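Local coordinates for DNA helicase assembly protein (Enterobacteria phage T4, PDB 1C1K), which loads the phage replicative helicase onto DNA covered by the single-stranded-DNA-binding protein at replication forks, and coordinates leading- and lagging-strand synthesis, at residues Leu164-Asn169 / Leu197-Gln202; Gln51-Lys56 / Ile87-Asp92; Val127-Ser130 / Glu134-Glu137; Leu4-Gly9 / Leu71-Ile76. All blocks are in the same frame, centred on the assembly; numbering follows the deposited sequence.

Overall arrangement
The four contacts illustrate how chemistry follows position in a largely helical, two-domain protein. Contacts 1 and 3 lie at the surface in the C-terminal half, where serines meet a backbone carbonyl or a carboxylate beside small apolar patches; they touch each other through Phe136, which packs on Leu164 and Leu168. Contact 2, partly buried and on the opposite side of the chain's centre from both, is joined by a serine-carboxylate hydrogen bond and ordered water, with a salt bridge inside one segment holding the carboxylate. Contact 4, also partly buried, has no hydrogen bond between its segments and is purely apolar. It touches contact 2 through Phe75 and Ile90, and contact 1 through Leu4 and Leu197, near the small two-stranded sheet.

Contact 1: Leu164-Asn169 / Leu197-Gln202; sequences LDSFLN and LNIDSQ
The junction between strand 197-199 and the C-terminal helix 201-216 lies against the last turn of helix 158-168, with Ser166 meeting both Ile199 and Ser201. The apolar part is small: CB of Ser166 rests 3.8 Å from CG2 of Ile199. That methyl branch stands anti to the backbone N of Ile199, while CG1 (chi1 -66°) lies beside that N, leaving CG2 as the branch that meets Ser166. Ser201 OG donates to the main-chain O of Ser166, although the modelled separation of 2.4 Å between Ser201 OG and Ser166 O is too short to trust, and the hydroxyl's exact place is doubtful. Ser166 spends its own hydroxyl on its own helix, bonding to the carbonyl of Leu163. Beside this pair, CD2 of Phe167 comes within 4.0 Å of Ser201 O. The ring is folded back over its helix (chi1 58°), and Leu164 O sits 3.7 Å above the plane, over the ring centre. Asp200 caps the first turn of helix 201-216 from the N-cap position. Further along that helix Phe208 meets the Phe167 ring with planes inclined at about 55°, while Ile199 also packs on Ile162 and Leu163 of helix 158-168 and on Ile2 of strand 2-4, the antiparallel partner of its own strand.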
loop_
_atom_site.group_PDB
_atom_site.type_symbol
_atom_site.label_atom_id
_atom_site.label_comp_id
_atom_site.label_asym_id
_atom_site.label_seq_id
_atom_site.Cartn_x
_atom_site.Cartn_y
_atom_site.Cartn_z
ATOM N N LEU A 164 1.759 4.317 -10.972
ATOM C CA LEU A 164 1.126 5.097 -12.029
ATOM C C LEU A 164 0.957 6.538 -11.536
ATOM O O LEU A 164 1.216 7.494 -12.266
ATOM C CB LEU A 164 -0.243 4.504 -12.380
ATOM C CG LEU A 164 -0.255 3.143 -13.090
ATOM C CD1 LEU A 164 -1.645 2.536 -13.006
ATOM C CD2 LEU A 164 0.164 3.314 -14.541
ATOM N N ASP A 165 0.527 6.684 -10.290
ATOM C CA ASP A 165 0.324 7.998 -9.692
ATOM C C ASP A 165 1.582 8.866 -9.702
ATOM O O ASP A 165 1.492 10.093 -9.835
ATOM C CB ASP A 165 -0.162 7.846 -8.251
ATOM C CG ASP A 165 -0.276 9.178 -7.532
ATOM O OD1 ASP A 165 -1.301 9.862 -7.733
ATOM O OD2 ASP A 165 0.655 9.537 -6.771
ATOM N N SER A 166 2.748 8.236 -9.569
ATOM C CA SER A 166 4.005 8.974 -9.531
ATOM C C SER A 166 4.223 9.894 -10.726
ATOM O O SER A 166 4.849 10.943 -10.589
ATOM C CB SER A 166 5.194 8.012 -9.356
ATOM O OG SER A 166 5.560 7.357 -10.556
ATOM N N PHE A 167 3.705 9.522 -11.894
ATOM C CA PHE A 167 3.865 10.382 -13.068
ATOM C C PHE A 167 2.538 10.834 -13.672
ATOM O O PHE A 167 2.530 11.676 -14.566
ATOM C CB PHE A 167 4.737 9.708 -14.142
ATOM C CG PHE A 167 4.217 8.380 -14.612
ATOM C CD1 PHE A 167 3.400 8.295 -15.733
ATOM C CD2 PHE A 167 4.542 7.210 -13.930
ATOM C CE1 PHE A 167 2.909 7.067 -16.169
ATOM C CE2 PHE A 167 4.056 5.971 -14.357
ATOM C CZ PHE A 167 3.235 5.901 -15.480
ATOM N N LEU A 168 1.422 10.295 -13.180
ATOM C CA LEU A 168 0.104 10.675 -13.693
ATOM C C LEU A 168 -0.723 11.520 -12.721
ATOM O O LEU A 168 -1.779 12.038 -13.090
ATOM C CB LEU A 168 -0.694 9.429 -14.097
ATOM C CG LEU A 168 -0.115 8.566 -15.229
ATOM C CD1 LEU A 168 -1.034 7.384 -15.483
ATOM C CD2 LEU A 168 0.051 9.404 -16.497
ATOM N N ASN A 169 -0.262 11.642 -11.476
ATOM C CA ASN A 169 -0.953 12.458 -10.473
ATOM C C ASN A 169 -2.432 12.093 -10.275
ATOM O O ASN A 169 -3.284 12.970 -10.136
ATOM C CB ASN A 169 -0.833 13.942 -10.867
ATOM C CG ASN A 169 -1.281 14.887 -9.759
ATOM O OD1 ASN A 169 -1.846 15.956 -10.026
ATOM N ND2 ASN A 169 -1.030 14.504 -8.514
ATOM N N LEU A 197 6.740 4.702 0.305
ATOM C CA LEU A 197 7.300 4.152 -0.923
ATOM C C LEU A 197 8.227 5.165 -1.575
ATOM O O LEU A 197 7.851 6.315 -1.781
ATOM C CB LEU A 197 6.189 3.776 -1.908
ATOM C CG LEU A 197 5.419 2.478 -1.656
ATOM C CD1 LEU A 197 4.269 2.381 -2.647
ATOM C CD2 LEU A 197 6.351 1.280 -1.794
ATOM N N ASN A 198 9.443 4.728 -1.888
ATOM C CA ASN A 198 10.437 5.573 -2.536
ATOM C C ASN A 198 10.375 5.194 -4.009
ATOM O O ASN A 198 10.888 4.152 -4.418
ATOM C CB ASN A 198 11.827 5.276 -1.972
ATOM C CG ASN A 198 12.865 6.274 -2.424
ATOM O OD1 ASN A 198 13.963 6.332 -1.873
ATOM N ND2 ASN A 198 12.527 7.070 -3.429
ATOM N N ILE A 199 9.738 6.046 -4.803
ATOM C CA ILE A 199 9.564 5.762 -6.220
ATOM C C ILE A 199 10.261 6.737 -7.150
ATOM O O ILE A 199 10.187 7.951 -6.967
ATOM C CB ILE A 199 8.056 5.751 -6.580
ATOM C CG1 ILE A 199 7.365 4.574 -5.882
ATOM C CG2 ILE A 199 7.867 5.700 -8.100
ATOM C CD1 ILE A 199 5.854 4.701 -5.828
ATOM N N ASP A 200 10.941 6.188 -8.151
ATOM C CA ASP A 200 11.609 6.992 -9.160
ATOM C C ASP A 200 10.577 7.137 -10.277
ATOM O O ASP A 200 10.398 6.231 -11.097
ATOM C CB ASP A 200 12.849 6.275 -9.694
ATOM C CG ASP A 200 13.629 7.122 -10.682
ATOM O OD1 ASP A 200 13.010 7.968 -11.360
ATOM O OD2 ASP A 200 14.862 6.945 -10.782
ATOM N N SER A 201 9.894 8.278 -10.284
ATOM C CA SER A 201 8.854 8.583 -11.262
ATOM C C SER A 201 9.257 8.377 -12.711
ATOM O O SER A 201 8.501 7.803 -13.491
ATOM C CB SER A 201 8.385 10.026 -11.084
ATOM O OG SER A 201 7.098 10.053 -10.501
ATOM N N GLN A 202 10.439 8.861 -13.074
ATOM C CA GLN A 202 10.926 8.735 -14.440
ATOM C C GLN A 202 11.051 7.279 -14.871
ATOM O O GLN A 202 10.653 6.915 -15.971
ATOM C CB GLN A 202 12.278 9.442 -14.586
ATOM C CG GLN A 202 12.759 9.579 -16.021
ATOM C CD GLN A 202 11.731 10.230 -16.932
ATOM O OE1 GLN A 202 11.538 9.801 -18.070
ATOM N NE2 GLN A 202 11.070 11.272 -16.438
#

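Contact 2: Gln51-Lys56 / Ile87-Asp92; sequences QKRRDK and IGDISD
Asp55 and Ser91 make the direct hydrogen bond between the two segments: Ser91 OG donates to Asp55 OD2 over 2.5 Å, arriving on the anti lone pair of that oxygen. The syn side of the carboxylate is taken by charge. Arg53 grips it side-on within its own segment, NE to OD1 of Asp55 at 2.9 Å and NH2 to OD2 of Asp55 at 2.9 Å, both nearly straight (165° and 166°) and close to the guanidinium plane. Two bonds to two oxygens fix the rotation of the carboxylate, and the guanidinium would be expected to favour its ionised form. Asp55 belongs to the short link between helices 47-52 and 56-65, whereas residues 89-92, in the connection from helix 83-86 to helix 95-107, form a type I beta turn closed by the bond from Asp92 N to Asp89 O. Water carries the remaining polar links. One molecule accepts from Arg53 NH2 and donates to Asp89 OD2 at 2.7 Å; a second donates to Asp55 OD2 and accepts from Ser91 N at 2.9 Å. Purely electrostatic is the approach of Arg53 NH2 to Asp89 OD2, 4.5 Å apart, since the oxygen lies well out of the guanidinium plane. Apolar cover comes from helix 56-65, whose Phe58 touches Ser91 and whose Phe59 touches Arg53.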
loop_
_atom_site.group_PDB
_atom_site.type_symbol
_atom_site.label_atom_id
_atom_site.label_comp_id
_atom_site.label_asym_id
_atom_site.label_seq_id
_atom_site.Cartn_x
_atom_site.Cartn_y
_atom_site.Cartn_z
ATOM N N GLN A 51 -1.470 -2.496 28.097
ATOM C CA GLN A 51 -1.771 -3.457 29.149
ATOM C C GLN A 51 -3.196 -3.991 29.051
ATOM O O GLN A 51 -3.475 -5.122 29.451
ATOM C CB GLN A 51 -1.526 -2.828 30.522
ATOM C CG GLN A 51 -0.047 -2.772 30.891
ATOM C CD GLN A 51 0.542 -4.154 31.147
ATOM O OE1 GLN A 51 -0.148 -5.056 31.624
ATOM N NE2 GLN A 51 1.822 -4.323 30.830
ATOM N N LYS A 52 -4.098 -3.184 28.506
ATOM C CA LYS A 52 -5.484 -3.605 28.349
ATOM C C LYS A 52 -5.643 -4.660 27.250
ATOM O O LYS A 52 -6.649 -5.363 27.208
ATOM C CB LYS A 52 -6.373 -2.398 28.026
ATOM C CG LYS A 52 -7.218 -1.922 29.198
ATOM C CD LYS A 52 -7.748 -0.514 28.969
ATOM C CE LYS A 52 -8.098 0.170 30.285
ATOM N NZ LYS A 52 -7.043 -0.018 31.329
ATOM N N ARG A 53 -4.656 -4.764 26.362
ATOM C CA ARG A 53 -4.704 -5.735 25.264
ATOM C C ARG A 53 -4.821 -7.164 25.784
ATOM O O ARG A 53 -4.137 -7.543 26.730
ATOM C CB ARG A 53 -3.440 -5.642 24.403
ATOM C CG ARG A 53 -3.202 -4.293 23.724
ATOM C CD ARG A 53 -4.161 -4.059 22.575
ATOM N NE ARG A 53 -4.014 -5.031 21.490
ATOM C CZ ARG A 53 -3.994 -4.708 20.201
ATOM N NH1 ARG A 53 -4.108 -3.438 19.828
ATOM N NH2 ARG A 53 -3.876 -5.653 19.282
ATOM N N ARG A 54 -5.679 -7.957 25.150
ATOM C CA ARG A 54 -5.868 -9.355 25.532
ATOM C C ARG A 54 -4.996 -10.272 24.670
ATOM O O ARG A 54 -5.019 -11.496 24.830
ATOM C CB ARG A 54 -7.333 -9.759 25.349
ATOM C CG ARG A 54 -8.348 -8.823 25.988
ATOM C CD ARG A 54 -9.764 -9.336 25.725
ATOM N NE ARG A 54 -10.746 -8.271 25.518
ATOM C CZ ARG A 54 -11.207 -7.891 24.329
ATOM N NH1 ARG A 54 -10.781 -8.485 23.219
ATOM N NH2 ARG A 54 -12.117 -6.933 24.249
ATOM N N ASP A 55 -4.227 -9.677 23.762
ATOM C CA ASP A 55 -3.379 -10.441 22.849
ATOM C C ASP A 55 -1.896 -10.069 22.921
ATOM O O ASP A 55 -1.189 -10.125 21.916
ATOM C CB ASP A 55 -3.871 -10.240 21.409
ATOM C CG ASP A 55 -3.777 -8.779 20.952
ATOM O OD1 ASP A 55 -3.488 -7.894 21.787
ATOM O OD2 ASP A 55 -3.989 -8.507 19.748
ATOM N N LYS A 56 -1.411 -9.702 24.097
ATOM C CA LYS A 56 -0.006 -9.326 24.209
ATOM C C LYS A 56 0.949 -10.439 23.773
ATOM O O LYS A 56 2.064 -10.168 23.336
ATOM C CB LYS A 56 0.293 -8.862 25.637
ATOM C CG LYS A 56 -0.471 -7.577 25.977
ATOM C CD LYS A 56 -0.061 -6.957 27.320
ATOM C CE LYS A 56 -0.700 -7.687 28.490
ATOM N NZ LYS A 56 -2.161 -7.431 28.582
ATOM N N ILE A 87 -9.548 -2.984 9.586
ATOM C CA ILE A 87 -10.311 -2.625 10.776
ATOM C C ILE A 87 -10.130 -3.668 11.883
ATOM O O ILE A 87 -10.088 -3.323 13.066
ATOM C CB ILE A 87 -11.816 -2.486 10.455
ATOM C CG1 ILE A 87 -12.032 -1.328 9.477
ATOM C CG2 ILE A 87 -12.609 -2.246 11.735
ATOM C CD1 ILE A 87 -13.016 -1.641 8.371
ATOM N N GLY A 88 -10.020 -4.938 11.495
ATOM C CA GLY A 88 -9.842 -6.008 12.465
ATOM C C GLY A 88 -8.455 -6.026 13.086
ATOM O O GLY A 88 -7.507 -5.489 12.510
ATOM N N ASP A 89 -8.332 -6.650 14.256
ATOM C CA ASP A 89 -7.055 -6.735 14.969
ATOM C C ASP A 89 -6.026 -7.574 14.219
ATOM O O ASP A 89 -6.353 -8.602 13.626
ATOM C CB ASP A 89 -7.262 -7.323 16.364
ATOM C CG ASP A 89 -7.803 -6.308 17.355
ATOM O OD1 ASP A 89 -8.272 -6.728 18.433
ATOM O OD2 ASP A 89 -7.760 -5.095 17.060
ATOM N N ILE A 90 -4.775 -7.134 14.274
ATOM C CA ILE A 90 -3.690 -7.809 13.584
ATOM C C ILE A 90 -3.475 -9.237 14.071
ATOM O O ILE A 90 -3.044 -10.098 13.305
ATOM C CB ILE A 90 -2.369 -6.998 13.718
ATOM C CG1 ILE A 90 -1.307 -7.566 12.774
ATOM C CG2 ILE A 90 -1.880 -7.013 15.164
ATOM C CD1 ILE A 90 -1.624 -7.356 11.316
ATOM N N SER A 91 -3.779 -9.495 15.341
ATOM C CA SER A 91 -3.618 -10.837 15.897
ATOM C C SER A 91 -4.725 -11.795 15.437
ATOM O O SER A 91 -4.674 -12.988 15.733
ATOM C CB SER A 91 -3.602 -10.776 17.428
ATOM O OG SER A 91 -4.749 -10.110 17.918
ATOM N N ASP A 92 -5.714 -11.261 14.721
ATOM C CA ASP A 92 -6.851 -12.039 14.210
ATOM C C ASP A 92 -6.848 -12.088 12.682
ATOM O O ASP A 92 -7.717 -12.716 12.081
ATOM C CB ASP A 92 -8.187 -11.395 14.622
ATOM C CG ASP A 92 -8.393 -11.341 16.130
ATOM O OD1 ASP A 92 -8.021 -12.309 16.822
ATOM O OD2 ASP A 92 -8.944 -10.325 16.616
HETATM O O HOH W 1 -5.090 -4.910 16.672
HETATM O O HOH W 2 -3.985 -7.354 17.328
#

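Contact 3: Val127-Ser130 / Glu134-Glu137; sequences VEVS and EIFE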
loop_
_atom_site.group_PDB
_atom_site.type_symbol
_atom_site.label_atom_id
_atom_site.label_comp_id
_atom_site.label_asym_id
_atom_site.label_seq_id
_atom_site.Cartn_x
_atom_site.Cartn_y
_atom_site.Cartn_z
ATOM N N VAL A 127 -13.487 -1.761 -23.002
ATOM C CA VAL A 127 -14.474 -0.739 -22.658
ATOM C C VAL A 127 -14.524 0.367 -23.711
ATOM O O VAL A 127 -15.206 1.377 -23.539
ATOM C CB VAL A 127 -14.181 -0.121 -21.270
ATOM C CG1 VAL A 127 -14.267 -1.201 -20.196
ATOM C CG2 VAL A 127 -12.804 0.536 -21.259
ATOM N N GLU A 128 -13.782 0.159 -24.793
ATOM C CA GLU A 128 -13.731 1.078 -25.923
ATOM C C GLU A 128 -13.491 2.543 -25.620
ATOM O O GLU A 128 -14.268 3.400 -26.038
ATOM C CB GLU A 128 -15.015 0.953 -26.737
ATOM C CG GLU A 128 -15.335 -0.467 -27.136
ATOM C CD GLU A 128 -16.108 -0.536 -28.427
ATOM O OE1 GLU A 128 -15.480 -0.455 -29.504
ATOM O OE2 GLU A 128 -17.344 -0.669 -28.358
ATOM N N VAL A 129 -12.416 2.842 -24.906
ATOM C CA VAL A 129 -12.116 4.232 -24.606
ATOM C C VAL A 129 -11.780 4.902 -25.930
ATOM O O VAL A 129 -11.396 4.225 -26.888
ATOM C CB VAL A 129 -10.905 4.353 -23.650
ATOM C CG1 VAL A 129 -11.181 3.588 -22.376
ATOM C CG2 VAL A 129 -9.647 3.832 -24.318
ATOM N N SER A 130 -11.940 6.219 -25.998
ATOM C CA SER A 130 -11.619 6.946 -27.218
ATOM C C SER A 130 -10.163 7.390 -27.137
ATOM O O SER A 130 -9.549 7.755 -28.141
ATOM C CB SER A 130 -12.541 8.156 -27.376
ATOM O OG SER A 130 -12.030 9.278 -26.685
ATOM N N GLU A 134 -8.559 8.311 -20.742
ATOM C CA GLU A 134 -9.886 8.181 -20.144
ATOM C C GLU A 134 -9.935 7.153 -19.006
ATOM O O GLU A 134 -10.824 7.190 -18.150
ATOM C CB GLU A 134 -10.907 7.810 -21.226
ATOM C CG GLU A 134 -11.269 8.989 -22.118
ATOM C CD GLU A 134 -12.002 8.597 -23.388
ATOM O OE1 GLU A 134 -12.083 9.452 -24.296
ATOM O OE2 GLU A 134 -12.500 7.454 -23.486
ATOM N N ILE A 135 -8.975 6.236 -19.003
ATOM C CA ILE A 135 -8.904 5.204 -17.974
ATOM C C ILE A 135 -8.515 5.805 -16.624
ATOM O O ILE A 135 -9.026 5.403 -15.577
ATOM C CB ILE A 135 -7.835 4.137 -18.339
ATOM C CG1 ILE A 135 -8.311 3.294 -19.531
ATOM C CG2 ILE A 135 -7.526 3.266 -17.119
ATOM C CD1 ILE A 135 -9.486 2.404 -19.225
ATOM N N PHE A 136 -7.626 6.792 -16.667
ATOM C CA PHE A 136 -7.097 7.408 -15.462
ATOM C C PHE A 136 -7.789 8.653 -14.930
ATOM O O PHE A 136 -7.548 9.046 -13.794
ATOM C CB PHE A 136 -5.612 7.694 -15.684
ATOM C CG PHE A 136 -4.868 6.531 -16.262
ATOM C CD1 PHE A 136 -4.755 6.373 -17.638
ATOM C CD2 PHE A 136 -4.315 5.561 -15.426
ATOM C CE1 PHE A 136 -4.105 5.265 -18.177
ATOM C CE2 PHE A 136 -3.666 4.453 -15.956
ATOM C CZ PHE A 136 -3.561 4.304 -17.333
ATOM N N GLU A 137 -8.656 9.260 -15.733
ATOM C CA GLU A 137 -9.343 10.471 -15.306
ATOM C C GLU A 137 -10.590 10.231 -14.461
ATOM O O GLU A 137 -11.387 9.342 -14.733
ATOM C CB GLU A 137 -9.719 11.313 -16.525
ATOM C CG GLU A 137 -8.534 11.876 -17.285
ATOM C CD GLU A 137 -7.844 13.008 -16.544
ATOM O OE1 GLU A 137 -6.609 13.151 -16.693
ATOM O OE2 GLU A 137 -8.531 13.758 -15.815
#
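The carboxylate of Glu134 is the flat group that meets Ser130, and it is approached in two ways. The backbone N of Ser130 donates to OE2 of Glu134 from above the carboxylate plane, 41° out of it, over 2.9 Å and at a nearly straight N-H...O angle of 164°. Ser130 OG donates to the other oxygen, OE1; at 2.4 Å between Ser130 OG and Glu134 OE1 the modelled distance is very short, and its exact value is doubtful. One residue thus engages both carboxylate oxygens, and an extended Glu134 chain (chi2 166°) carries them across to it. The second flat group, the Phe136 ring, takes no part across the segments: CG2 of Ile135 lies 3.9 Å above one face, over the centre, and Phe132 meets the ring edge-to-face. The other branch of Ile135 faces the contact. Its CD1 comes within 3.8 Å of CG1 of Val129, the two side chains crossing at about a right angle, and Val127 CG2 stands a little further from the same CD1. Ile135 continues inward onto Ile120 and Phe123 of helix 109-126. That helix ends in a Schellman motif, with Glu128 at positive phi as the C-prime residue and Val129 N bonded back to Ser124 O.

Contact 4: Leu4-Gly9 / Leu71-Ile76; sequences LRMPAG and LALIFI
Met6 bends toward helix 68-81 and lays its thioether over neighbouring Ala72 and Leu73. The CB bond of Met6 does not itself face the helix; successive turns of the chain (chi1 -57°, chi2 -81°, chi3 -66°) curl the sulfur and methyl round onto it. CE then sits 3.7 Å from CB of Ala72, tip to tip, while SD lies alongside one branch of Leu73, 3.9 Å from CD2. Because Met6 and Leu73 cross at about a right angle, the methionine touches the leucine with its last two atoms, CE also reaching to 4.0 Å from CG of Leu73. Pro7 approaches Ala72 from a different quarter: the CD corner of its ring is 4.0 Å from Ala72 CB, with CG hardly further. The small methyl of Ala72 is therefore shared between the thioether end and the proline ring. In the fold, this joins the extended run that follows strand 2-4 to the side of a helix in the N-terminal half of an all but wholly helical, two-domain protein. Ala72 and Ile76 are one helical turn apart, linked by the backbone bond from Ile76 N to Ala72 O, and both point their CB toward the extended segment. There Leu4 faces Ile76 more loosely, Leu4 CD1 lying 4.7 Å from Ile76 CG2, and Tyr193 of helix 181-196 packs on both residues. Outside the two segments, Pro7 also touches Trp41, and Leu73 touches Tyr99 of helix 95-107, while Arg5 directs its CB away from the helix and gives a weak hydrogen bond to Leu197 O.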
loop_
_atom_site.group_PDB
_atom_site.type_symbol
_atom_site.label_atom_id
_atom_site.label_comp_id
_atom_site.label_asym_id
_atom_site.label_seq_id
_atom_site.Cartn_x
_atom_site.Cartn_y
_atom_site.Cartn_z
ATOM N N LEU A 4 10.669 0.310 -0.479
ATOM C CA LEU A 4 9.900 0.663 0.704
ATOM C C LEU A 4 10.832 1.337 1.698
ATOM O O LEU A 4 11.937 0.849 1.950
ATOM C CB LEU A 4 9.321 -0.594 1.356
ATOM C CG LEU A 4 7.940 -1.087 0.942
ATOM C CD1 LEU A 4 6.914 0.003 1.200
ATOM C CD2 LEU A 4 7.962 -1.497 -0.525
ATOM N N ARG A 5 10.402 2.465 2.246
ATOM C CA ARG A 5 11.200 3.150 3.249
ATOM C C ARG A 5 11.029 2.274 4.487
ATOM O O ARG A 5 9.951 1.725 4.723
ATOM C CB ARG A 5 10.660 4.561 3.491
ATOM C CG ARG A 5 10.831 5.478 2.290
ATOM C CD ARG A 5 10.341 6.887 2.567
ATOM N NE ARG A 5 10.665 7.780 1.456
ATOM C CZ ARG A 5 9.843 8.039 0.443
ATOM N NH1 ARG A 5 8.644 7.476 0.396
ATOM N NH2 ARG A 5 10.222 8.858 -0.530
ATOM N N MET A 6 12.093 2.123 5.262
ATOM C CA MET A 6 12.035 1.271 6.444
ATOM C C MET A 6 12.662 1.909 7.672
ATOM O O MET A 6 13.473 2.829 7.565
ATOM C CB MET A 6 12.756 -0.054 6.162
ATOM C CG MET A 6 12.218 -0.824 4.966
ATOM S SD MET A 6 10.748 -1.770 5.397
ATOM C CE MET A 6 11.436 -2.926 6.499
ATOM N N PRO A 7 12.274 1.437 8.864
ATOM C CA PRO A 7 12.858 2.007 10.081
ATOM C C PRO A 7 14.364 1.732 10.068
ATOM O O PRO A 7 14.807 0.743 9.491
ATOM C CB PRO A 7 12.144 1.264 11.211
ATOM C CG PRO A 7 11.581 0.032 10.569
ATOM C CD PRO A 7 11.277 0.396 9.155
ATOM N N ALA A 8 15.147 2.606 10.687
ATOM C CA ALA A 8 16.595 2.411 10.714
ATOM C C ALA A 8 16.959 1.219 11.603
ATOM O O ALA A 8 16.218 0.876 12.526
ATOM C CB ALA A 8 17.286 3.673 11.212
ATOM N N GLY A 9 18.095 0.590 11.310
ATOM C CA GLY A 9 18.544 -0.558 12.086
ATOM C C GLY A 9 17.625 -1.759 11.951
ATOM O O GLY A 9 17.271 -2.402 12.943
ATOM N N LEU A 71 9.514 -7.423 10.798
ATOM C CA LEU A 71 8.334 -7.015 11.551
ATOM C C LEU A 71 7.633 -5.872 10.815
ATOM O O LEU A 71 6.415 -5.875 10.669
ATOM C CB LEU A 71 8.736 -6.564 12.961
ATOM C CG LEU A 71 9.248 -7.677 13.887
ATOM C CD1 LEU A 71 10.006 -7.073 15.070
ATOM C CD2 LEU A 71 8.073 -8.518 14.371
ATOM N N ALA A 72 8.408 -4.899 10.347
ATOM C CA ALA A 72 7.840 -3.769 9.615
ATOM C C ALA A 72 7.076 -4.254 8.383
ATOM O O ALA A 72 5.957 -3.805 8.116
ATOM C CB ALA A 72 8.947 -2.812 9.194
ATOM N N LEU A 73 7.686 -5.168 7.632
ATOM C CA LEU A 73 7.068 -5.713 6.421
ATOM C C LEU A 73 5.793 -6.488 6.736
ATOM O O LEU A 73 4.815 -6.407 5.994
ATOM C CB LEU A 73 8.061 -6.615 5.683
ATOM C CG LEU A 73 9.220 -5.892 4.990
ATOM C CD1 LEU A 73 10.077 -6.894 4.226
ATOM C CD2 LEU A 73 8.674 -4.847 4.047
ATOM N N ILE A 74 5.809 -7.247 7.830
ATOM C CA ILE A 74 4.636 -8.012 8.238
ATOM C C ILE A 74 3.479 -7.032 8.466
ATOM O O ILE A 74 2.376 -7.224 7.960
ATOM C CB ILE A 74 4.897 -8.785 9.560
ATOM C CG1 ILE A 74 5.755 -10.023 9.291
ATOM C CG2 ILE A 74 3.573 -9.211 10.198
ATOM C CD1 ILE A 74 6.410 -10.597 10.553
ATOM N N PHE A 75 3.733 -5.970 9.226
ATOM C CA PHE A 75 2.680 -5.008 9.510
ATOM C C PHE A 75 2.271 -4.181 8.304
ATOM O O PHE A 75 1.078 -3.977 8.086
ATOM C CB PHE A 75 3.089 -4.108 10.676
ATOM C CG PHE A 75 3.263 -4.857 11.973
ATOM C CD1 PHE A 75 4.319 -4.558 12.827
ATOM C CD2 PHE A 75 2.392 -5.891 12.320
ATOM C CE1 PHE A 75 4.509 -5.279 14.007
ATOM C CE2 PHE A 75 2.572 -6.619 13.497
ATOM C CZ PHE A 75 3.637 -6.311 14.344
ATOM N N ILE A 76 3.241 -3.721 7.517
ATOM C CA ILE A 76 2.934 -2.918 6.338
ATOM C C ILE A 76 2.122 -3.722 5.321
ATOM O O ILE A 76 1.053 -3.288 4.892
ATOM C CB ILE A 76 4.221 -2.392 5.654
ATOM C CG1 ILE A 76 4.915 -1.375 6.559
ATOM C CG2 ILE A 76 3.876 -1.719 4.324
ATOM C CD1 ILE A 76 6.354 -1.082 6.157
#